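Local coordinates for protein oxalate--CoA ligase (Arabidopsis thaliana, PDB 5IE3) that belongs to the ANL superfamily of AMP-binding enzymes and binds adenosine monophosphate and oxalic acid side by side, at residues S45-D50 with L140-A145; H214-L219 with A317-S322; Y312-A317 with G388-G393. One frame throughout, in Å; residues are numbered along the deposited sequence. Where two conformers were deposited one is given.

Interaction 1: S45-D50 with L140-A145; sequences SRLVSD and LVLSVA
Arg46 lays its CB against Leu142 CD1, 3.8 Å away, then sends its guanidinium past Val144, the two side chains sliding by one another in opposite directions. Bends at chi2 and chi3 (-80°) turn the edge of the guanidinium to the backbone of 140-145. Arg46 NH2 gives Val144 O a hydrogen bond of 2.9 Å; the N-H...O angle is 160°, and the oxygen lies close to the guanidinium plane. Arg46 NH1 reaches the next carbonyl, Ala145 O, in a weak bond of 3.4 Å. A water accepts hydrogen bonds from Arg46 NE and Leu142 N and donates one to Leu140 O. One helical turn on, Asp50 OD2 forms a salt bridge with NH1, though its modelled length is too short to be trusted. Val144 packs beside this pair: CG2 lies on Asp50 O at 3.3 Å, while CG1 faces Asp50 CB at 3.9 Å. Beneath the polar layer, Leu142 continues onto Met72 of helix 67-78 and Val129 of the neighbouring strand. The contact thus joins the 45-50 part of helix 33-50 to edge strand 141-142 of a five-stranded mixed sheet and the loop leaving it. Arg46 supplies N-H groups to main-chain oxygens, directly at Val144, weakly at Ala145 and through water at Leu140, and the nearby carboxylate would probably offset its positive charge.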
loop_
_atom_site.group_PDB
_atom_site.type_symbol
_atom_site.label_atom_id
_atom_site.label_comp_id
_atom_site.label_asym_id
_atom_site.label_seq_id
_atom_site.Cartn_x
_atom_site.Cartn_y
_atom_site.Cartn_z
ATOM N N SER A 45 -26.484 -9.734 0.016
ATOM C CA SER A 45 -27.890 -9.969 -0.323
ATOM C C SER A 45 -28.742 -8.710 -0.123
ATOM O O SER A 45 -29.583 -8.387 -0.979
ATOM C CB SER A 45 -28.452 -11.122 0.504
ATOM O OG SER A 45 -29.736 -11.499 0.049
ATOM N N ARG A 46 -28.529 -8.007 0.995
ATOM C CA ARG A 46 -29.232 -6.749 1.213
ATOM C C ARG A 46 -28.864 -5.693 0.151
ATOM O O ARG A 46 -29.721 -4.921 -0.294
ATOM C CB ARG A 46 -28.918 -6.210 2.623
ATOM C CG ARG A 46 -29.423 -7.128 3.739
ATOM C CD ARG A 46 -30.813 -6.741 4.175
ATOM N NE ARG A 46 -30.791 -5.599 5.087
ATOM C CZ ARG A 46 -31.555 -4.509 4.962
ATOM N NH1 ARG A 46 -32.428 -4.407 3.965
ATOM N NH2 ARG A 46 -31.465 -3.522 5.853
ATOM N N LEU A 47 -27.590 -5.616 -0.233
ATOM C CA LEU A 47 -27.189 -4.671 -1.275
ATOM C C LEU A 47 -27.955 -4.943 -2.583
ATOM O O LEU A 47 -28.537 -4.034 -3.186
ATOM C CB LEU A 47 -25.681 -4.756 -1.535
ATOM C CG LEU A 47 -24.765 -4.202 -0.458
ATOM C CD1 LEU A 47 -23.305 -4.344 -0.887
ATOM C CD2 LEU A 47 -25.128 -2.734 -0.190
ATOM N N VAL A 48 -28.004 -6.213 -2.990
ATOM C CA VAL A 48 -28.717 -6.558 -4.219
ATOM C C VAL A 48 -30.247 -6.346 -4.106
ATOM O O VAL A 48 -30.848 -5.716 -4.980
ATOM C CB VAL A 48 -28.412 -8.024 -4.634
ATOM C CG1 VAL A 48 -29.230 -8.449 -5.867
ATOM C CG2 VAL A 48 -26.928 -8.179 -4.929
ATOM N N SER A 49 -30.870 -6.833 -3.037
ATOM C CA SER A 49 -32.333 -6.858 -2.942
ATOM C C SER A 49 -32.936 -5.528 -2.485
ATOM O O SER A 49 -34.035 -5.161 -2.899
ATOM C CB SER A 49 -32.784 -7.972 -1.987
ATOM O OG SER A 49 -32.343 -9.248 -2.425
ATOM N N ASP A 50 -32.229 -4.821 -1.614
ATOM C CA ASP A 50 -32.767 -3.613 -1.004
ATOM C C ASP A 50 -32.131 -2.293 -1.446
ATOM O O ASP A 50 -32.800 -1.258 -1.446
ATOM C CB ASP A 50 -32.683 -3.746 0.509
ATOM C CG ASP A 50 -33.477 -4.941 1.012
ATOM O OD1 ASP A 50 -34.535 -5.263 0.417
ATOM O OD2 ASP A 50 -33.049 -5.571 1.985
ATOM N N LEU A 140 -25.110 -7.522 10.160
ATOM C CA LEU A 140 -24.702 -6.137 10.056
ATOM C C LEU A 140 -25.949 -5.323 9.713
ATOM O O LEU A 140 -26.743 -5.734 8.846
ATOM C CB LEU A 140 -23.613 -5.988 8.987
ATOM C CG LEU A 140 -23.088 -4.562 8.776
ATOM C CD1 LEU A 140 -21.562 -4.539 8.569
ATOM C CD2 LEU A 140 -23.814 -3.980 7.582
ATOM N N VAL A 141 -26.119 -4.179 10.363
ATOM C CA VAL A 141 -27.308 -3.362 10.127
ATOM C C VAL A 141 -27.060 -2.297 9.061
ATOM O O VAL A 141 -26.164 -1.451 9.214
ATOM C CB VAL A 141 -27.774 -2.634 11.409
ATOM C CG1 VAL A 141 -29.022 -1.773 11.097
ATOM C CG2 VAL A 141 -28.030 -3.651 12.545
ATOM N N LEU A 142 -27.848 -2.345 7.996
ATOM C CA LEU A 142 -27.797 -1.337 6.941
ATOM C C LEU A 142 -29.026 -0.433 7.032
ATOM O O LEU A 142 -30.124 -0.915 7.282
ATOM C CB LEU A 142 -27.726 -1.993 5.558
ATOM C CG LEU A 142 -26.412 -2.734 5.248
ATOM C CD1 LEU A 142 -26.598 -3.572 3.960
ATOM C CD2 LEU A 142 -25.222 -1.783 5.103
ATOM N N SER A 143 -28.839 0.868 6.821
ATOM C CA SER A 143 -29.922 1.850 6.927
ATOM C C SER A 143 -30.859 1.849 5.722
ATOM O O SER A 143 -31.515 2.840 5.453
ATOM C CB SER A 143 -29.350 3.252 7.076
ATOM O OG SER A 143 -28.691 3.625 5.876
ATOM N N VAL A 144 -30.867 0.786 4.943
ATOM C CA VAL A 144 -31.794 0.725 3.824
ATOM C C VAL A 144 -32.969 -0.153 4.250
ATOM O O VAL A 144 -32.793 -1.122 5.000
ATOM C CB VAL A 144 -31.100 0.201 2.524
ATOM C CG1 VAL A 144 -30.669 -1.240 2.695
ATOM C CG2 VAL A 144 -32.004 0.379 1.318
ATOM N N ALA A 145 -34.167 0.214 3.807
ATOM C CA ALA A 145 -35.383 -0.504 4.198
ATOM C C ALA A 145 -35.392 -1.937 3.678
ATOM O O ALA A 145 -34.764 -2.231 2.670
ATOM C CB ALA A 145 -36.624 0.244 3.682
HETATM O O HOH W 1 -29.179 -4.806 7.773
HETATM O O HOH W 2 -35.548 -1.164 -0.090
#

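Interaction 2: H214-L219 with A317-S322; sequences HVHGLL and ATHLMS. With OXD (oxalic acid), chain D.
The His319 ring carries Val215 O and His216 CA over one face, both displaced toward the rim, and meets oxalic acid at its edge, with C2 of the ligand in the ring plane. His216 CA makes a CH-pi contact, 3.7 Å from the ring centroid. The His216 ring itself is nearly parallel to that of His319, at 26°, but slid so far aside that the centroids are 5.0 Å apart and the rings barely overlap; His319 CE1 sits 3.6 Å from His216 CG. With CG anti to the backbone N (chi1 -170°), His319 extends from its strand toward the ligand, and ND1 donates to oxalic acid O4 over 2.8 Å at an angle of 162°. Its other nitrogen, NE2, is hydrogen-bonded to Arg286. Val215 CG2 presses on the same ligand oxygen, O4, at 3.2 Å, and His216 CB lies near O6. The His216 nitrogens are held by Thr258 and Ser289, the latter also bonded to the ligand.

Farther along the helix, Leu219 CB touches His319 CB at 3.8 Å, and Leu219 CG meets the methyl CG2 of Thr318 at 3.9 Å; the hydroxyl of Thr318 is bonded to Asn369 O. The first turns of helix 215-227, with His214 as N-cap, therefore pack on the start of strand 319-323 in a buried contact near the centre of the chain, forming part of the wall of the oxalic acid site. Between the segments the contact is packing, with a CH-pi contact over one His319 face, whereas ND1 is turned to the ligand and NE2 to Arg286: partners at both nitrogens fix the tilt of the His319 ring and would leave ND1 set as a directed donor.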
loop_
_atom_site.group_PDB
_atom_site.type_symbol
_atom_site.label_atom_id
_atom_site.label_comp_id
_atom_site.label_asym_id
_atom_site.label_seq_id
_atom_site.Cartn_x
_atom_site.Cartn_y
_atom_site.Cartn_z
ATOM N N HIS A 214 -5.826 2.271 0.538
ATOM C CA HIS A 214 -4.705 2.151 -0.401
ATOM C C HIS A 214 -4.326 0.684 -0.508
ATOM O O HIS A 214 -4.633 -0.097 0.397
ATOM C CB HIS A 214 -3.517 3.039 0.020
ATOM C CG HIS A 214 -3.740 4.491 -0.277
ATOM N ND1 HIS A 214 -4.038 4.947 -1.547
ATOM C CD2 HIS A 214 -3.724 5.587 0.518
ATOM C CE1 HIS A 214 -4.195 6.258 -1.520
ATOM N NE2 HIS A 214 -4.007 6.673 -0.280
ATOM N N VAL A 215 -3.730 0.271 -1.630
ATOM C CA VAL A 215 -3.610 -1.177 -1.880
ATOM C C VAL A 215 -2.642 -1.917 -0.969
ATOM O O VAL A 215 -2.738 -3.124 -0.835
ATOM C CB VAL A 215 -3.134 -1.548 -3.341
ATOM C CG1 VAL A 215 -4.253 -1.462 -4.305
ATOM C CG2 VAL A 215 -1.923 -0.720 -3.758
ATOM N N HIS A 216 -1.663 -1.229 -0.399
ATOM C CA HIS A 216 -0.690 -1.956 0.433
ATOM C C HIS A 216 -1.431 -2.572 1.658
ATOM O O HIS A 216 -1.404 -3.782 1.869
ATOM C CB HIS A 216 0.462 -0.998 0.863
ATOM C CG HIS A 216 1.520 -1.626 1.732
ATOM N ND1 HIS A 216 2.738 -1.019 1.982
ATOM C CD2 HIS A 216 1.512 -2.766 2.475
ATOM C CE1 HIS A 216 3.434 -1.762 2.818
ATOM N NE2 HIS A 216 2.716 -2.827 3.139
ATOM N N GLY A 217 -2.072 -1.733 2.466
ATOM C CA GLY A 217 -2.779 -2.236 3.635
ATOM C C GLY A 217 -3.913 -3.155 3.203
ATOM O O GLY A 217 -4.110 -4.231 3.779
ATOM N N LEU A 218 -4.626 -2.762 2.144
ATOM C CA LEU A 218 -5.794 -3.535 1.696
ATOM C C LEU A 218 -5.441 -4.951 1.168
ATOM O O LEU A 218 -6.001 -5.950 1.620
ATOM C CB LEU A 218 -6.553 -2.720 0.624
ATOM C CG LEU A 218 -7.842 -3.308 0.029
ATOM C CD1 LEU A 218 -8.930 -3.467 1.101
ATOM C CD2 LEU A 218 -8.358 -2.479 -1.164
ATOM N N LEU A 219 -4.541 -5.026 0.184
ATOM C CA LEU A 219 -4.181 -6.301 -0.447
ATOM C C LEU A 219 -3.305 -7.181 0.454
ATOM O O LEU A 219 -3.600 -8.360 0.636
ATOM C CB LEU A 219 -3.452 -6.068 -1.804
ATOM C CG LEU A 219 -4.366 -6.177 -3.020
ATOM C CD1 LEU A 219 -4.920 -7.578 -3.111
ATOM C CD2 LEU A 219 -5.493 -5.132 -2.949
ATOM N N ALA A 317 -0.538 -2.804 -10.423
ATOM C CA ALA A 317 -0.210 -4.230 -10.307
ATOM C C ALA A 317 -1.039 -4.930 -9.224
ATOM O O ALA A 317 -0.727 -6.069 -8.807
ATOM C CB ALA A 317 1.292 -4.380 -10.003
ATOM N N THR A 318 -2.075 -4.234 -8.760
ATOM C CA THR A 318 -2.860 -4.687 -7.614
ATOM C C THR A 318 -1.881 -4.986 -6.455
ATOM O O THR A 318 -1.886 -6.075 -5.875
ATOM C CB THR A 318 -3.748 -5.914 -8.015
ATOM O OG1 THR A 318 -4.442 -5.593 -9.237
ATOM C CG2 THR A 318 -4.796 -6.233 -6.924
ATOM N N HIS A 319 -1.015 -4.009 -6.185
ATOM C CA HIS A 319 0.026 -4.077 -5.146
ATOM C C HIS A 319 1.235 -4.911 -5.675
ATOM O O HIS A 319 1.939 -4.433 -6.571
ATOM C CB HIS A 319 -0.553 -4.611 -3.803
ATOM C CG HIS A 319 0.386 -4.486 -2.637
ATOM N ND1 HIS A 319 1.033 -3.307 -2.307
ATOM C CD2 HIS A 319 0.817 -5.414 -1.749
ATOM C CE1 HIS A 319 1.826 -3.524 -1.269
ATOM N NE2 HIS A 319 1.722 -4.794 -0.921
ATOM N N LEU A 320 1.466 -6.120 -5.150
ATOM C CA LEU A 320 2.785 -6.775 -5.236
ATOM C C LEU A 320 3.317 -6.993 -6.673
ATOM O O LEU A 320 2.620 -7.574 -7.535
ATOM C CB LEU A 320 2.749 -8.152 -4.532
ATOM C CG LEU A 320 4.068 -8.946 -4.571
ATOM C CD1 LEU A 320 5.154 -8.214 -3.776
ATOM C CD2 LEU A 320 3.839 -10.378 -4.073
ATOM N N MET A 321 4.549 -6.534 -6.898
ATOM C CA MET A 321 5.285 -6.918 -8.100
ATOM C C MET A 321 6.449 -7.839 -7.755
ATOM O O MET A 321 6.581 -8.948 -8.323
ATOM C CB MET A 321 5.785 -5.668 -8.826
ATOM C CG MET A 321 4.632 -4.924 -9.520
ATOM S SD MET A 321 5.169 -3.406 -10.323
ATOM C CE MET A 321 5.405 -2.342 -8.862
ATOM N N SER A 322 7.312 -7.387 -6.836
ATOM C CA SER A 322 8.482 -8.219 -6.510
ATOM C C SER A 322 8.693 -8.238 -4.997
ATOM O O SER A 322 8.273 -7.314 -4.283
ATOM C CB SER A 322 9.763 -7.715 -7.222
ATOM O OG SER A 322 10.242 -6.466 -6.672
HETATM C C1 OXD D . 1.913 1.207 -3.449
HETATM C C2 OXD D . 1.958 -0.187 -2.980
HETATM O O3 OXD D . 0.960 1.484 -4.250
HETATM O O4 OXD D . 1.266 -0.948 -3.708
HETATM O O5 OXD D . 2.804 1.988 -3.041
HETATM O O6 OXD D . 2.626 -0.535 -1.950
#

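Interaction 3: Y312-A317 with G388-G393; sequences YAMTEA and GWFHTG. With AMP (adenosine monophosphate), chain C; OXD (oxalic acid), chain D.
Met314 and Phe390 approach from opposite directions, so that SD arrives in the plane of the ring, at its edge: a Met-aromatic contact with Met314 SD 5.2 Å from the ring centroid and 3.8 Å from Phe390 CE2. Against Thr392 the methionine runs at about a right angle, Met314 SD beside Thr392 CG2 at 3.7 Å. The bend at chi3 (-59°) brings Met314 CE to 3.5 Å from Thr392 O. Glu316 also crosses Phe390 at roughly a right angle, laying CB 3.6 Å from CE2 and CG close to CZ, while its carboxylate is bonded through OE2 to Tyr374. Two signature sequences of the ANL family meet here: Tyr312 to Glu316 match the YGxTE-type motif, with alanine at its second position, and Thr392-Gly393-Asp394 the TGD motif. They begin on strands 308-314 and 389-392, of separate sheets, whose directions differ by 102°. Tyr312 and Thr392 approach from opposite directions, with Tyr312 OH 3.4 Å from Thr392 CB. That hydroxyl is hydrogen-bonded to Asp394, and Thr392 OG1 to Val363 O. The ligand side of 312-317 is given to adenosine monophosphate. Thr315 N donates to O1P of adenosine monophosphate over 3.0 Å in a nearly straight bond (169°), Met314 CB packs against C5', and the edge of the Tyr312 ring faces N7 of the adenine.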
loop_
_atom_site.group_PDB
_atom_site.type_symbol
_atom_site.label_atom_id
_atom_site.label_comp_id
_atom_site.label_asym_id
_atom_site.label_seq_id
_atom_site.Cartn_x
_atom_site.Cartn_y
_atom_site.Cartn_z
ATOM N N TYR A 312 8.246 -4.511 -3.592
ATOM C CA TYR A 312 7.986 -3.433 -4.550
ATOM C C TYR A 312 6.567 -3.664 -5.122
ATOM O O TYR A 312 6.219 -4.799 -5.491
ATOM C CB TYR A 312 9.064 -3.464 -5.634
ATOM C CG TYR A 312 8.818 -2.725 -6.925
ATOM C CD1 TYR A 312 8.542 -1.344 -6.945
ATOM C CD2 TYR A 312 8.967 -3.394 -8.143
ATOM C CE1 TYR A 312 8.375 -0.669 -8.189
ATOM C CE2 TYR A 312 8.819 -2.741 -9.351
ATOM C CZ TYR A 312 8.531 -1.389 -9.375
ATOM O OH TYR A 312 8.387 -0.788 -10.612
ATOM N N ALA A 313 5.770 -2.592 -5.169
ATOM C CA ALA A 313 4.344 -2.702 -5.465
ATOM C C ALA A 313 3.777 -1.392 -6.035
ATOM O O ALA A 313 4.358 -0.305 -5.853
ATOM C CB ALA A 313 3.565 -3.113 -4.190
ATOM N N MET A 314 2.641 -1.493 -6.730
ATOM C CA MET A 314 1.976 -0.286 -7.205
ATOM C C MET A 314 0.509 -0.592 -7.475
ATOM O O MET A 314 0.095 -1.760 -7.627
ATOM C CB MET A 314 2.661 0.280 -8.481
ATOM C CG MET A 314 2.431 -0.539 -9.760
ATOM S SD MET A 314 3.651 -0.061 -11.044
ATOM C CE MET A 314 3.355 1.706 -11.263
ATOM N N THR A 315 -0.264 0.478 -7.533
ATOM C CA THR A 315 -1.693 0.359 -7.701
ATOM C C THR A 315 -2.024 -0.451 -8.973
ATOM O O THR A 315 -2.869 -1.344 -8.926
ATOM C CB THR A 315 -2.370 1.747 -7.762
ATOM O OG1 THR A 315 -2.003 2.509 -6.589
ATOM C CG2 THR A 315 -3.888 1.582 -7.817
ATOM N N GLU A 316 -1.345 -0.163 -10.080
ATOM C CA GLU A 316 -1.646 -0.831 -11.352
ATOM C C GLU A 316 -1.357 -2.339 -11.363
ATOM O O GLU A 316 -1.863 -3.058 -12.231
ATOM C CB GLU A 316 -0.871 -0.164 -12.512
ATOM C CG GLU A 316 -1.354 1.265 -12.826
ATOM C CD GLU A 316 -0.536 2.342 -12.077
ATOM O OE1 GLU A 316 -0.106 2.079 -10.936
ATOM O OE2 GLU A 316 -0.362 3.443 -12.637
ATOM N N ALA A 317 -0.538 -2.804 -10.423
ATOM C CA ALA A 317 -0.210 -4.230 -10.307
ATOM C C ALA A 317 -1.039 -4.930 -9.224
ATOM O O ALA A 317 -0.727 -6.069 -8.807
ATOM C CB ALA A 317 1.292 -4.380 -10.003
ATOM N N GLY A 388 0.684 -6.612 -23.806
ATOM C CA GLY A 388 0.427 -7.089 -22.454
ATOM C C GLY A 388 1.343 -6.531 -21.388
ATOM O O GLY A 388 1.059 -6.671 -20.200
ATOM N N TRP A 389 2.464 -5.930 -21.797
ATOM C CA TRP A 389 3.430 -5.417 -20.822
ATOM C C TRP A 389 3.138 -3.987 -20.358
ATOM O O TRP A 389 3.037 -3.087 -21.172
ATOM C CB TRP A 389 4.830 -5.420 -21.408
ATOM C CG TRP A 389 5.396 -6.765 -21.650
ATOM C CD1 TRP A 389 5.254 -7.544 -22.789
ATOM C CD2 TRP A 389 6.223 -7.508 -20.746
ATOM N NE1 TRP A 389 5.948 -8.729 -22.633
ATOM C CE2 TRP A 389 6.563 -8.724 -21.397
ATOM C CE3 TRP A 389 6.746 -7.242 -19.456
ATOM C CZ2 TRP A 389 7.384 -9.678 -20.797
ATOM C CZ3 TRP A 389 7.554 -8.189 -18.855
ATOM C CH2 TRP A 389 7.857 -9.409 -19.523
ATOM N N PHE A 390 3.087 -3.779 -19.048
ATOM C CA PHE A 390 2.852 -2.463 -18.478
ATOM C C PHE A 390 4.179 -1.783 -18.071
ATOM O O PHE A 390 5.027 -2.389 -17.403
ATOM C CB PHE A 390 1.900 -2.579 -17.266
ATOM C CG PHE A 390 1.740 -1.295 -16.498
ATOM C CD1 PHE A 390 1.102 -0.189 -17.067
ATOM C CD2 PHE A 390 2.217 -1.202 -15.193
ATOM C CE1 PHE A 390 0.953 1.001 -16.364
ATOM C CE2 PHE A 390 2.094 0.013 -14.463
ATOM C CZ PHE A 390 1.456 1.114 -15.062
ATOM N N HIS A 391 4.330 -0.520 -18.481
ATOM C CA HIS A 391 5.508 0.290 -18.168
ATOM C C HIS A 391 5.313 1.004 -16.824
ATOM O O HIS A 391 4.443 1.860 -16.703
ATOM C CB HIS A 391 5.761 1.299 -19.294
ATOM C CG HIS A 391 6.275 0.658 -20.541
ATOM N ND1 HIS A 391 7.513 0.956 -21.073
ATOM C CD2 HIS A 391 5.754 -0.318 -21.323
ATOM C CE1 HIS A 391 7.730 0.195 -22.134
ATOM N NE2 HIS A 391 6.676 -0.583 -22.312
ATOM N N THR A 392 6.104 0.636 -15.819
ATOM C CA THR A 392 5.885 1.136 -14.450
ATOM C C THR A 392 6.270 2.597 -14.232
ATOM O O THR A 392 5.829 3.197 -13.265
ATOM C CB THR A 392 6.685 0.344 -13.386
ATOM O OG1 THR A 392 8.089 0.514 -13.635
ATOM C CG2 THR A 392 6.310 -1.144 -13.436
ATOM N N GLY A 393 7.151 3.121 -15.078
ATOM C CA GLY A 393 7.696 4.449 -14.873
ATOM C C GLY A 393 8.876 4.445 -13.908
ATOM O O GLY A 393 9.389 5.498 -13.570
HETATM P P AMP C . 1.450 4.187 -5.953
HETATM O O1P AMP C . 0.999 3.111 -6.925
HETATM O O2P AMP C . 1.189 5.601 -6.413
HETATM O O3P AMP C . 1.070 3.951 -4.514
HETATM O "O5'" AMP C . 3.052 4.165 -5.981
HETATM C "C5'" AMP C . 3.784 3.156 -6.676
HETATM C "C4'" AMP C . 5.244 3.557 -6.801
HETATM O "O4'" AMP C . 5.894 3.488 -5.504
HETATM C "C3'" AMP C . 6.103 2.652 -7.652
HETATM O "O3'" AMP C . 5.893 2.849 -9.041
HETATM C "C2'" AMP C . 7.506 3.002 -7.177
HETATM O "O2'" AMP C . 7.921 4.224 -7.778
HETATM C "C1'" AMP C . 7.267 3.254 -5.684
HETATM N N9 AMP C . 7.634 2.097 -4.854
HETATM C C8 AMP C . 6.843 1.089 -4.461
HETATM N N7 AMP C . 7.526 0.198 -3.685
HETATM C C5 AMP C . 8.796 0.690 -3.576
HETATM C C6 AMP C . 10.055 0.282 -2.909
HETATM N N6 AMP C . 10.081 -0.844 -2.160
HETATM N N1 AMP C . 11.144 1.075 -3.076
HETATM C C2 AMP C . 11.102 2.210 -3.804
HETATM N N3 AMP C . 9.997 2.631 -4.442
HETATM C C4 AMP C . 8.851 1.926 -4.353
HETATM C C1 OXD D . 1.913 1.207 -3.449
HETATM C C2 OXD D . 1.958 -0.187 -2.980
HETATM O O3 OXD D . 0.960 1.484 -4.250
HETATM O O4 OXD D . 1.266 -0.948 -3.708
HETATM O O5 OXD D . 2.804 1.988 -3.041
HETATM O O6 OXD D . 2.626 -0.535 -1.950
#

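From the N terminus, interaction 1 comes first: it closes a loop of 89 residues by bringing 140-145 back to residues 45-50 of helix 33-50, at the border of a five-stranded sheet. It is complete before interaction 2 opens at 214-219, and its centre lies about 30 Å from that of interaction 2. Interaction 2 spans 97 residues and closes at 317-322, but interaction 3 has already opened at 312-317, so the two loops cross and share Ala317. Interaction 3 closes at 388-393, tying in the antiparallel sheet. Strands 308-314 and 319-323 are sheet neighbours, with a beta bulge at Met321 and Ser322 opposite Tyr312, and both contacts border oxalic acid.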